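Long-range contacts in 2-C-methyl-D-erythritol 4-phosphate cytidylyltransferase (Thermus thermophilus HB8, PDB 2PX7), which probably catalyses the transfer of a cytidylyl group from CTP to 2-C-methyl-D-erythritol 4-phosphate, releasing diphosphate in the second step of the DXP route to isoprenoids: residues E25-I30 with P107-H112; L29-G34 with A98-A103; A176-A181 with Q197-L202. All blocks are in the same frame, centred on the assembly; numbering follows the deposited sequence.

Contact 1: residues E25-I30 with P107-H112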
loop_
_atom_site.group_PDB
_atom_site.type_symbol
_atom_site.label_atom_id
_atom_site.label_comp_id
_atom_site.label_asym_id
_atom_site.label_seq_id
_atom_site.Cartn_x
_atom_site.Cartn_y
_atom_site.Cartn_z
ATOM N N GLU A 25 -3.548 -21.090 -20.892
ATOM C CA GLU A 25 -4.281 -20.962 -19.621
ATOM C C GLU A 25 -5.789 -21.229 -19.799
ATOM O O GLU A 25 -6.138 -22.367 -20.115
ATOM C CB GLU A 25 -3.981 -19.639 -18.907
ATOM C CG GLU A 25 -2.685 -19.634 -18.100
ATOM C CD GLU A 25 -2.487 -18.345 -17.316
ATOM O OE1 GLU A 25 -2.887 -17.264 -17.795
ATOM O OE2 GLU A 25 -1.914 -18.398 -16.222
ATOM N N VAL A 26 -6.661 -20.220 -19.569
ATOM C CA VAL A 26 -8.193 -20.346 -19.545
ATOM C C VAL A 26 -9.089 -19.009 -19.630
ATOM O O VAL A 26 -8.879 -18.235 -20.542
ATOM C CB VAL A 26 -8.724 -21.453 -18.551
ATOM C CG1 VAL A 26 -8.851 -22.789 -19.260
ATOM C CG2 VAL A 26 -7.830 -21.643 -17.346
ATOM N N SER A 27 -10.064 -18.721 -18.755
ATOM C CA SER A 27 -10.998 -17.546 -19.012
ATOM C C SER A 27 -10.885 -16.177 -18.210
ATOM O O SER A 27 -11.238 -16.099 -17.043
ATOM C CB SER A 27 -12.441 -18.051 -18.985
ATOM O OG SER A 27 -13.302 -17.308 -19.822
ATOM N N VAL A 28 -10.446 -15.093 -18.854
ATOM C CA VAL A 28 -10.107 -13.844 -18.141
ATOM C C VAL A 28 -11.147 -12.726 -18.338
ATOM O O VAL A 28 -11.451 -12.351 -19.474
ATOM C CB VAL A 28 -8.685 -13.315 -18.549
ATOM C CG1 VAL A 28 -8.393 -11.997 -17.895
ATOM C CG2 VAL A 28 -7.586 -14.334 -18.213
ATOM N N LEU A 29 -11.682 -12.192 -17.236
ATOM C CA LEU A 29 -12.687 -11.118 -17.317
ATOM C C LEU A 29 -12.109 -9.809 -16.836
ATOM O O LEU A 29 -11.626 -9.731 -15.709
ATOM C CB LEU A 29 -13.963 -11.463 -16.524
ATOM C CG LEU A 29 -14.464 -12.914 -16.594
ATOM C CD1 LEU A 29 -15.758 -13.087 -15.773
ATOM C CD2 LEU A 29 -14.692 -13.323 -18.048
ATOM N N ILE A 30 -12.166 -8.794 -17.698
ATOM C CA ILE A 30 -11.662 -7.453 -17.410
ATOM C C ILE A 30 -12.804 -6.409 -17.380
ATOM O O ILE A 30 -13.112 -5.793 -18.409
ATOM C CB ILE A 30 -10.556 -7.020 -18.448
ATOM C CG1 ILE A 30 -9.470 -8.106 -18.655
ATOM C CG2 ILE A 30 -10.003 -5.611 -18.154
ATOM C CD1 ILE A 30 -8.616 -8.537 -17.398
ATOM N N PRO A 107 -14.433 -23.228 -17.739
ATOM C CA PRO A 107 -14.908 -23.493 -16.373
ATOM C C PRO A 107 -14.117 -22.834 -15.241
ATOM O O PRO A 107 -14.451 -23.025 -14.057
ATOM C CB PRO A 107 -14.812 -25.016 -16.259
ATOM C CG PRO A 107 -13.693 -25.386 -17.167
ATOM C CD PRO A 107 -13.791 -24.422 -18.333
ATOM N N LEU A 108 -13.085 -22.072 -15.608
ATOM C CA LEU A 108 -12.288 -21.322 -14.643
ATOM C C LEU A 108 -12.176 -19.871 -15.095
ATOM O O LEU A 108 -11.986 -19.607 -16.280
ATOM C CB LEU A 108 -10.905 -21.966 -14.494
ATOM C CG LEU A 108 -10.243 -21.739 -13.138
ATOM C CD1 LEU A 108 -10.738 -22.720 -12.111
ATOM C CD2 LEU A 108 -8.740 -21.852 -13.280
ATOM N N VAL A 109 -12.328 -18.928 -14.162
ATOM C CA VAL A 109 -12.239 -17.505 -14.504
ATOM C C VAL A 109 -11.232 -16.763 -13.650
ATOM O O VAL A 109 -11.097 -17.044 -12.477
ATOM C CB VAL A 109 -13.598 -16.726 -14.399
ATOM C CG1 VAL A 109 -14.437 -16.973 -15.586
ATOM C CG2 VAL A 109 -14.366 -17.046 -13.079
ATOM N N LEU A 110 -10.565 -15.785 -14.258
ATOM C CA LEU A 110 -9.805 -14.782 -13.517
ATOM C C LEU A 110 -10.450 -13.433 -13.767
ATOM O O LEU A 110 -10.765 -13.087 -14.909
ATOM C CB LEU A 110 -8.341 -14.765 -13.948
ATOM C CG LEU A 110 -7.497 -16.013 -13.631
ATOM C CD1 LEU A 110 -6.170 -15.955 -14.375
ATOM C CD2 LEU A 110 -7.244 -16.187 -12.109
ATOM N N VAL A 111 -10.696 -12.692 -12.695
ATOM C CA VAL A 111 -11.291 -11.373 -12.815
ATOM C C VAL A 111 -10.260 -10.338 -12.350
ATOM O O VAL A 111 -9.737 -10.435 -11.234
ATOM C CB VAL A 111 -12.565 -11.238 -11.953
ATOM C CG1 VAL A 111 -13.320 -9.949 -12.321
ATOM C CG2 VAL A 111 -13.458 -12.480 -12.112
ATOM N N HIS A 112 -9.977 -9.359 -13.201
ATOM C CA HIS A 112 -8.883 -8.444 -12.939
ATOM C C HIS A 112 -9.239 -6.977 -13.151
ATOM O O HIS A 112 -9.902 -6.633 -14.115
ATOM C CB HIS A 112 -7.648 -8.828 -13.771
ATOM C CG HIS A 112 -6.443 -7.998 -13.459
ATOM N ND1 HIS A 112 -5.799 -8.051 -12.241
ATOM C CD2 HIS A 112 -5.780 -7.075 -14.196
ATOM C CE1 HIS A 112 -4.782 -7.206 -12.247
ATOM N NE2 HIS A 112 -4.751 -6.598 -13.421
#
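Val26 meets Leu108 where the two segments begin to run side by side: the two side chains cross at a slant, Val26 CG2 lying 4.2 Å from Leu108 CD2, and the leucine goes on to touch helix 121-134. From Ser27 onward the segments form a parallel ladder that pairs Ser27 with Val109, Val28 with Leu110 and Leu29 with Val111. It starts loosely, with a weak bond from Ser27 N to Leu108 O at 3.3 Å. Ser27 O then receives Leu110 N at 2.9 Å, the donor tilted 28° from the carbonyl plane, and Val109 CA adds a CA-H...O contact to the same oxygen at 3.1 Å. A small polar serine suits this buried place because its OG is hydrogen-bonded to Glu67. Val28 turns its backbone N and O the other way, to strand 67-72, while its branched side chain shares a face with Leu110. Leu29 takes up the ladder again: its N reaches Leu110 O at 2.7 Å, nearly straight with 174° at the hydrogen, and its O accepts His112 N at 3.0 Å. On the face it shares with Val109 and Val111, Leu29 sends CD1 across to Val109 CG1, 4.1 Å away. Ile30 ends the segment. With CG1 beside the backbone N (chi1 -49°), its CD1 lies alongside His112 CB at 3.8 Å; the imidazole beyond it gives NE2 to Arg116 O. Alternate residues of the first strand thus bond to the segment 107-112, and those between to 67-72, as befits an interior strand of a Rossmann-like sheet. The polar backbone is satisfied on both flanks, which lets mainly valine, leucine and isoleucine fill the faces, with Ser27 and His112 as the polar exceptions, each given a partner.

Contact 2: residues L29-G34 with A98-A103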
loop_
_atom_site.group_PDB
_atom_site.type_symbol
_atom_site.label_atom_id
_atom_site.label_comp_id
_atom_site.label_asym_id
_atom_site.label_seq_id
_atom_site.Cartn_x
_atom_site.Cartn_y
_atom_site.Cartn_z
ATOM N N LEU A 29 -11.682 -12.192 -17.236
ATOM C CA LEU A 29 -12.687 -11.118 -17.317
ATOM C C LEU A 29 -12.109 -9.809 -16.836
ATOM O O LEU A 29 -11.626 -9.731 -15.709
ATOM C CB LEU A 29 -13.963 -11.463 -16.524
ATOM C CG LEU A 29 -14.464 -12.914 -16.594
ATOM C CD1 LEU A 29 -15.758 -13.087 -15.773
ATOM C CD2 LEU A 29 -14.692 -13.323 -18.048
ATOM N N ILE A 30 -12.166 -8.794 -17.698
ATOM C CA ILE A 30 -11.662 -7.453 -17.410
ATOM C C ILE A 30 -12.804 -6.409 -17.380
ATOM O O ILE A 30 -13.112 -5.793 -18.409
ATOM C CB ILE A 30 -10.556 -7.020 -18.448
ATOM C CG1 ILE A 30 -9.470 -8.106 -18.655
ATOM C CG2 ILE A 30 -10.003 -5.611 -18.154
ATOM C CD1 ILE A 30 -8.616 -8.537 -17.398
ATOM N N PRO A 31 -13.423 -6.190 -16.196
ATOM C CA PRO A 31 -14.518 -5.206 -16.089
ATOM C C PRO A 31 -14.025 -3.764 -16.088
ATOM O O PRO A 31 -14.087 -3.109 -15.063
ATOM C CB PRO A 31 -15.163 -5.547 -14.735
ATOM C CG PRO A 31 -13.989 -6.106 -13.897
ATOM C CD PRO A 31 -13.129 -6.848 -14.899
ATOM N N ALA A 32 -13.552 -3.275 -17.229
ATOM C CA ALA A 32 -12.971 -1.928 -17.339
ATOM C C ALA A 32 -13.953 -0.851 -17.839
ATOM O O ALA A 32 -13.681 -0.165 -18.834
ATOM C CB ALA A 32 -11.752 -1.973 -18.252
ATOM N N ALA A 33 -15.081 -0.673 -17.168
ATOM C CA ALA A 33 -16.042 0.310 -17.679
ATOM C C ALA A 33 -16.075 1.675 -16.942
ATOM O O ALA A 33 -16.930 2.539 -17.225
ATOM C CB ALA A 33 -17.422 -0.312 -17.842
ATOM N N GLY A 34 -15.114 1.888 -16.038
ATOM C CA GLY A 34 -14.982 3.167 -15.331
ATOM C C GLY A 34 -14.644 4.297 -16.277
ATOM O O GLY A 34 -13.891 4.101 -17.224
ATOM N N ALA A 98 -20.752 -9.328 -14.276
ATOM C CA ALA A 98 -21.899 -10.203 -14.605
ATOM C C ALA A 98 -22.103 -10.354 -16.128
ATOM O O ALA A 98 -22.395 -11.441 -16.639
ATOM C CB ALA A 98 -23.195 -9.672 -13.931
ATOM N N ARG A 99 -21.933 -9.253 -16.847
ATOM C CA ARG A 99 -22.046 -9.258 -18.305
ATOM C C ARG A 99 -20.978 -10.109 -18.945
ATOM O O ARG A 99 -21.279 -10.982 -19.763
ATOM C CB ARG A 99 -22.003 -7.833 -18.846
ATOM C CG ARG A 99 -23.249 -7.029 -18.448
ATOM C CD ARG A 99 -23.180 -5.656 -19.071
ATOM N NE ARG A 99 -24.229 -4.764 -18.593
ATOM C CZ ARG A 99 -24.667 -3.701 -19.267
ATOM N NH1 ARG A 99 -24.158 -3.409 -20.468
ATOM N NH2 ARG A 99 -25.621 -2.927 -18.742
ATOM N N LEU A 100 -19.734 -9.868 -18.546
ATOM C CA LEU A 100 -18.598 -10.657 -19.011
ATOM C C LEU A 100 -18.762 -12.130 -18.692
ATOM O O LEU A 100 -18.439 -12.985 -19.505
ATOM C CB LEU A 100 -17.290 -10.124 -18.404
ATOM C CG LEU A 100 -16.910 -8.708 -18.842
ATOM C CD1 LEU A 100 -15.709 -8.230 -18.043
ATOM C CD2 LEU A 100 -16.637 -8.652 -20.355
ATOM N N LEU A 101 -19.263 -12.414 -17.499
ATOM C CA LEU A 101 -19.410 -13.788 -17.005
ATOM C C LEU A 101 -20.353 -14.636 -17.864
ATOM O O LEU A 101 -20.121 -15.828 -18.071
ATOM C CB LEU A 101 -19.925 -13.745 -15.564
ATOM C CG LEU A 101 -19.851 -14.956 -14.640
ATOM C CD1 LEU A 101 -18.450 -15.614 -14.644
ATOM C CD2 LEU A 101 -20.273 -14.495 -13.240
ATOM N N GLU A 102 -21.419 -14.006 -18.354
ATOM C CA GLU A 102 -22.385 -14.675 -19.219
ATOM C C GLU A 102 -21.738 -15.176 -20.510
ATOM O O GLU A 102 -22.159 -16.200 -21.055
ATOM C CB GLU A 102 -23.537 -13.723 -19.542
ATOM C CG GLU A 102 -24.831 -14.436 -19.891
ATOM C CD GLU A 102 -25.966 -13.459 -20.136
ATOM O OE1 GLU A 102 -26.212 -12.612 -19.242
ATOM O OE2 GLU A 102 -26.603 -13.549 -21.219
ATOM N N ALA A 103 -20.702 -14.464 -20.963
ATOM C CA ALA A 103 -19.968 -14.783 -22.188
ATOM C C ALA A 103 -18.794 -15.743 -21.987
ATOM O O ALA A 103 -18.259 -16.266 -22.968
ATOM C CB ALA A 103 -19.481 -13.497 -22.858
#
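Leu29 and Leu100 lie antiparallel, one side chain leaving the strand and the other leaving the helix, each with its tip beside the other's base. Leu29 CB lies 4.0 Å from Leu100 CD1, and farther out Leu29 CD2 rests against Leu100 CB at 4.1 Å. Leu101 comes in at a slant instead. Its CG is anti to the backbone N (chi1 -164°), which brings CD1 to within 3.9 Å of Leu29 CD1. One leucine of the strand therefore fits against two consecutive leucines of the helix, Leu100 against CB and CD2, Leu101 against CD1. Because Leu100 is extended, its CD1 reaches beyond Leu29 and presses on the backbone: it is 3.5 Å from Ile30 C and 3.6 Å from Pro31 N. A proline nitrogen carries no hydrogen, so this apolar methyl costs the strand no donor here. Pro31 also centres an inverse gamma turn, in which Ala32 N bonds to Ile30 O at 2.8 Å. With an alanine in place of Leu29, the missing delta methyls would probably open a gap between strand and helix and leave Leu101 CD1 without its partner on the strand. Residues after the strand lead into the glycine-rich loop that in relatives binds CTP, and probably does so here. Strand 27-31 and helix 93-103 run roughly antiparallel, their local axes 8.4 Å apart at 157°. The helix is the crossover between parallel strands 85-88 and 108-111, and on its way it lies over the two strands between them: Leu100 also touches Leu69 and Ala71 of strand 67-72, whereas Leu101 turns to Leu178 and His182 of helix 175-188.

Contact 3: residues A176-A181 with Q197-L202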
loop_
_atom_site.group_PDB
_atom_site.type_symbol
_atom_site.label_atom_id
_atom_site.label_comp_id
_atom_site.label_asym_id
_atom_site.label_seq_id
_atom_site.Cartn_x
_atom_site.Cartn_y
_atom_site.Cartn_z
ATOM N N ALA A 176 -18.696 -21.602 -12.761
ATOM C CA ALA A 176 -20.014 -22.006 -12.250
ATOM C C ALA A 176 -20.302 -21.448 -10.848
ATOM O O ALA A 176 -21.441 -21.123 -10.507
ATOM C CB ALA A 176 -20.105 -23.514 -12.218
ATOM N N LEU A 177 -19.262 -21.356 -10.026
ATOM C CA LEU A 177 -19.431 -20.837 -8.683
ATOM C C LEU A 177 -19.685 -19.327 -8.733
ATOM O O LEU A 177 -20.576 -18.824 -8.058
ATOM C CB LEU A 177 -18.204 -21.169 -7.823
ATOM C CG LEU A 177 -18.155 -20.540 -6.431
ATOM C CD1 LEU A 177 -19.298 -21.065 -5.509
ATOM C CD2 LEU A 177 -16.791 -20.796 -5.824
ATOM N N LEU A 178 -18.896 -18.609 -9.527
ATOM C CA LEU A 178 -19.092 -17.167 -9.660
ATOM C C LEU A 178 -20.476 -16.811 -10.266
ATOM O O LEU A 178 -21.101 -15.820 -9.881
ATOM C CB LEU A 178 -17.925 -16.508 -10.430
ATOM C CG LEU A 178 -17.896 -14.968 -10.351
ATOM C CD1 LEU A 178 -17.805 -14.499 -8.872
ATOM C CD2 LEU A 178 -16.763 -14.367 -11.182
ATOM N N ARG A 179 -20.947 -17.629 -11.202
ATOM C CA ARG A 179 -22.332 -17.517 -11.680
ATOM C C ARG A 179 -23.343 -17.687 -10.533
ATOM O O ARG A 179 -24.184 -16.829 -10.358
ATOM C CB ARG A 179 -22.584 -18.429 -12.898
ATOM C CG ARG A 179 -21.626 -18.062 -14.056
ATOM C CD ARG A 179 -22.203 -18.173 -15.462
ATOM N NE ARG A 179 -21.730 -19.372 -16.126
ATOM C CZ ARG A 179 -21.063 -19.437 -17.284
ATOM N NH1 ARG A 179 -20.777 -18.372 -18.011
ATOM N NH2 ARG A 179 -20.698 -20.622 -17.724
ATOM N N GLU A 180 -23.226 -18.743 -9.723
ATOM C CA GLU A 180 -24.094 -18.878 -8.542
ATOM C C GLU A 180 -24.047 -17.650 -7.638
ATOM O O GLU A 180 -25.079 -17.200 -7.142
ATOM C CB GLU A 180 -23.742 -20.105 -7.692
ATOM C CG GLU A 180 -24.004 -21.451 -8.337
ATOM C CD GLU A 180 -25.496 -21.763 -8.527
ATOM O OE1 GLU A 180 -26.344 -21.257 -7.755
ATOM O OE2 GLU A 180 -25.808 -22.540 -9.447
ATOM N N ALA A 181 -22.839 -17.135 -7.406
ATOM C CA ALA A 181 -22.639 -15.958 -6.564
ATOM C C ALA A 181 -23.353 -14.719 -7.125
ATOM O O ALA A 181 -24.034 -13.991 -6.390
ATOM C CB ALA A 181 -21.149 -15.687 -6.387
ATOM N N GLN A 197 -16.374 -11.284 -2.183
ATOM C CA GLN A 197 -17.466 -11.034 -1.226
ATOM C C GLN A 197 -18.799 -11.637 -1.620
ATOM O O GLN A 197 -19.588 -12.003 -0.750
ATOM C CB GLN A 197 -17.621 -9.544 -0.979
ATOM C CG GLN A 197 -16.500 -8.979 -0.110
ATOM C CD GLN A 197 -16.441 -7.488 -0.229
ATOM O OE1 GLN A 197 -17.129 -6.764 0.503
ATOM N NE2 GLN A 197 -15.675 -7.010 -1.204
ATOM N N LEU A 198 -19.060 -11.736 -2.927
ATOM C CA LEU A 198 -20.299 -12.370 -3.433
ATOM C C LEU A 198 -20.258 -13.880 -3.208
ATOM O O LEU A 198 -21.264 -14.496 -2.887
ATOM C CB LEU A 198 -20.458 -12.096 -4.929
ATOM C CG LEU A 198 -20.496 -10.636 -5.408
ATOM C CD1 LEU A 198 -20.861 -10.601 -6.878
ATOM C CD2 LEU A 198 -21.447 -9.766 -4.578
ATOM N N VAL A 199 -19.081 -14.469 -3.400
ATOM C CA VAL A 199 -18.895 -15.900 -3.215
ATOM C C VAL A 199 -19.024 -16.269 -1.714
ATOM O O VAL A 199 -19.644 -17.270 -1.359
ATOM C CB VAL A 199 -17.517 -16.372 -3.831
ATOM C CG1 VAL A 199 -17.204 -17.833 -3.458
ATOM C CG2 VAL A 199 -17.525 -16.214 -5.354
ATOM N N GLN A 200 -18.424 -15.442 -0.861
ATOM C CA GLN A 200 -18.557 -15.533 0.597
ATOM C C GLN A 200 -20.030 -15.534 1.054
ATOM O O GLN A 200 -20.401 -16.304 1.934
ATOM C CB GLN A 200 -17.756 -14.379 1.228
ATOM C CG GLN A 200 -17.669 -14.339 2.744
ATOM C CD GLN A 200 -16.778 -13.191 3.188
ATOM O OE1 GLN A 200 -16.858 -12.074 2.650
ATOM N NE2 GLN A 200 -15.910 -13.461 4.133
ATOM N N ALA A 201 -20.876 -14.714 0.429
ATOM C CA ALA A 201 -22.303 -14.656 0.784
ATOM C C ALA A 201 -23.060 -15.957 0.482
ATOM O O ALA A 201 -24.113 -16.225 1.058
ATOM C CB ALA A 201 -22.975 -13.443 0.123
ATOM N N LEU A 202 -22.490 -16.799 -0.380
ATOM C CA LEU A 202 -23.039 -18.140 -0.617
ATOM C C LEU A 202 -22.750 -19.129 0.506
ATOM O O LEU A 202 -23.422 -20.140 0.639
ATOM C CB LEU A 202 -22.505 -18.708 -1.945
ATOM C CG LEU A 202 -23.114 -18.257 -3.272
ATOM C CD1 LEU A 202 -22.357 -18.937 -4.421
ATOM C CD2 LEU A 202 -24.610 -18.601 -3.378
HETATM O O HOH W 1 -23.729 -13.532 -3.635
#
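Two successive helices, 175-188 and 195-201, cross almost perpendicularly here, their local axes 8.7 Å apart at 79°, with Ala181 against Val199 at the crossing. Alanine suits the spot: its single methyl lets the backbones approach, and CB fits among Leu198 CB at 3.9 Å, Val199 CG2 at 3.8 Å and the last leucine of the second segment. That residue, Leu202, extends CD1 over the backbone of the first helix to within 3.5 Å of Ala181 N, a nitrogen already bonded to Leu177 O, and the same methyl meets Glu180 CB, so that the aliphatic base of the glutamate screens one edge of the apolar patch. Valine offers a branch to each neighbour. With CG1 anti to the backbone N (chi1 171°), Val199 directs CG1 to Leu177 CD2, 3.8 Å away, and CG2 to Leu178 CD1 at 3.9 Å, crossing both leucines at about a right angle. The pair of helices packs beside the end of strand 165-174, where Leu178 and Val199 both rest on Phe173. Leu177 runs antiparallel to Leu202, their CD1 atoms 3.9 Å apart. One polar link joins the helices: a water donates to Ala181 O and to Leu198 O, 2.8 Å from each, bridging two acceptors that could not bond to each other directly. On the far flank of the second helix, Gln200 NE2 bonds to Gly156 O of the second subunit, at the start of strand 156-159 in its two-stranded hairpin, and Gln197 and Gln200 pack on Tyr155 of that subunit.

Overall arrangement
Contacts 1 and 2 both start from strand 27-31 and share Leu29 and Ile30; their centres are 10 Å apart, one lying within the sheet and the other between sheet and helix. Helix 93-103 leads directly into strand 108-111, so the two contacts hold successive elements of one crossover against the first strand. Contact 3 comes later in the chain, about 15 Å in centre-to-centre distance from each of them. Leu178 connects it to both, packing on Val109 and Val111 of the sheet and on Leu101 of the helix. A continuous apolar core therefore runs from the nucleotidyltransferase sheet, near the predicted active-site residues, outward to helix 175-188 and on to helix 195-201, which meets the second subunit.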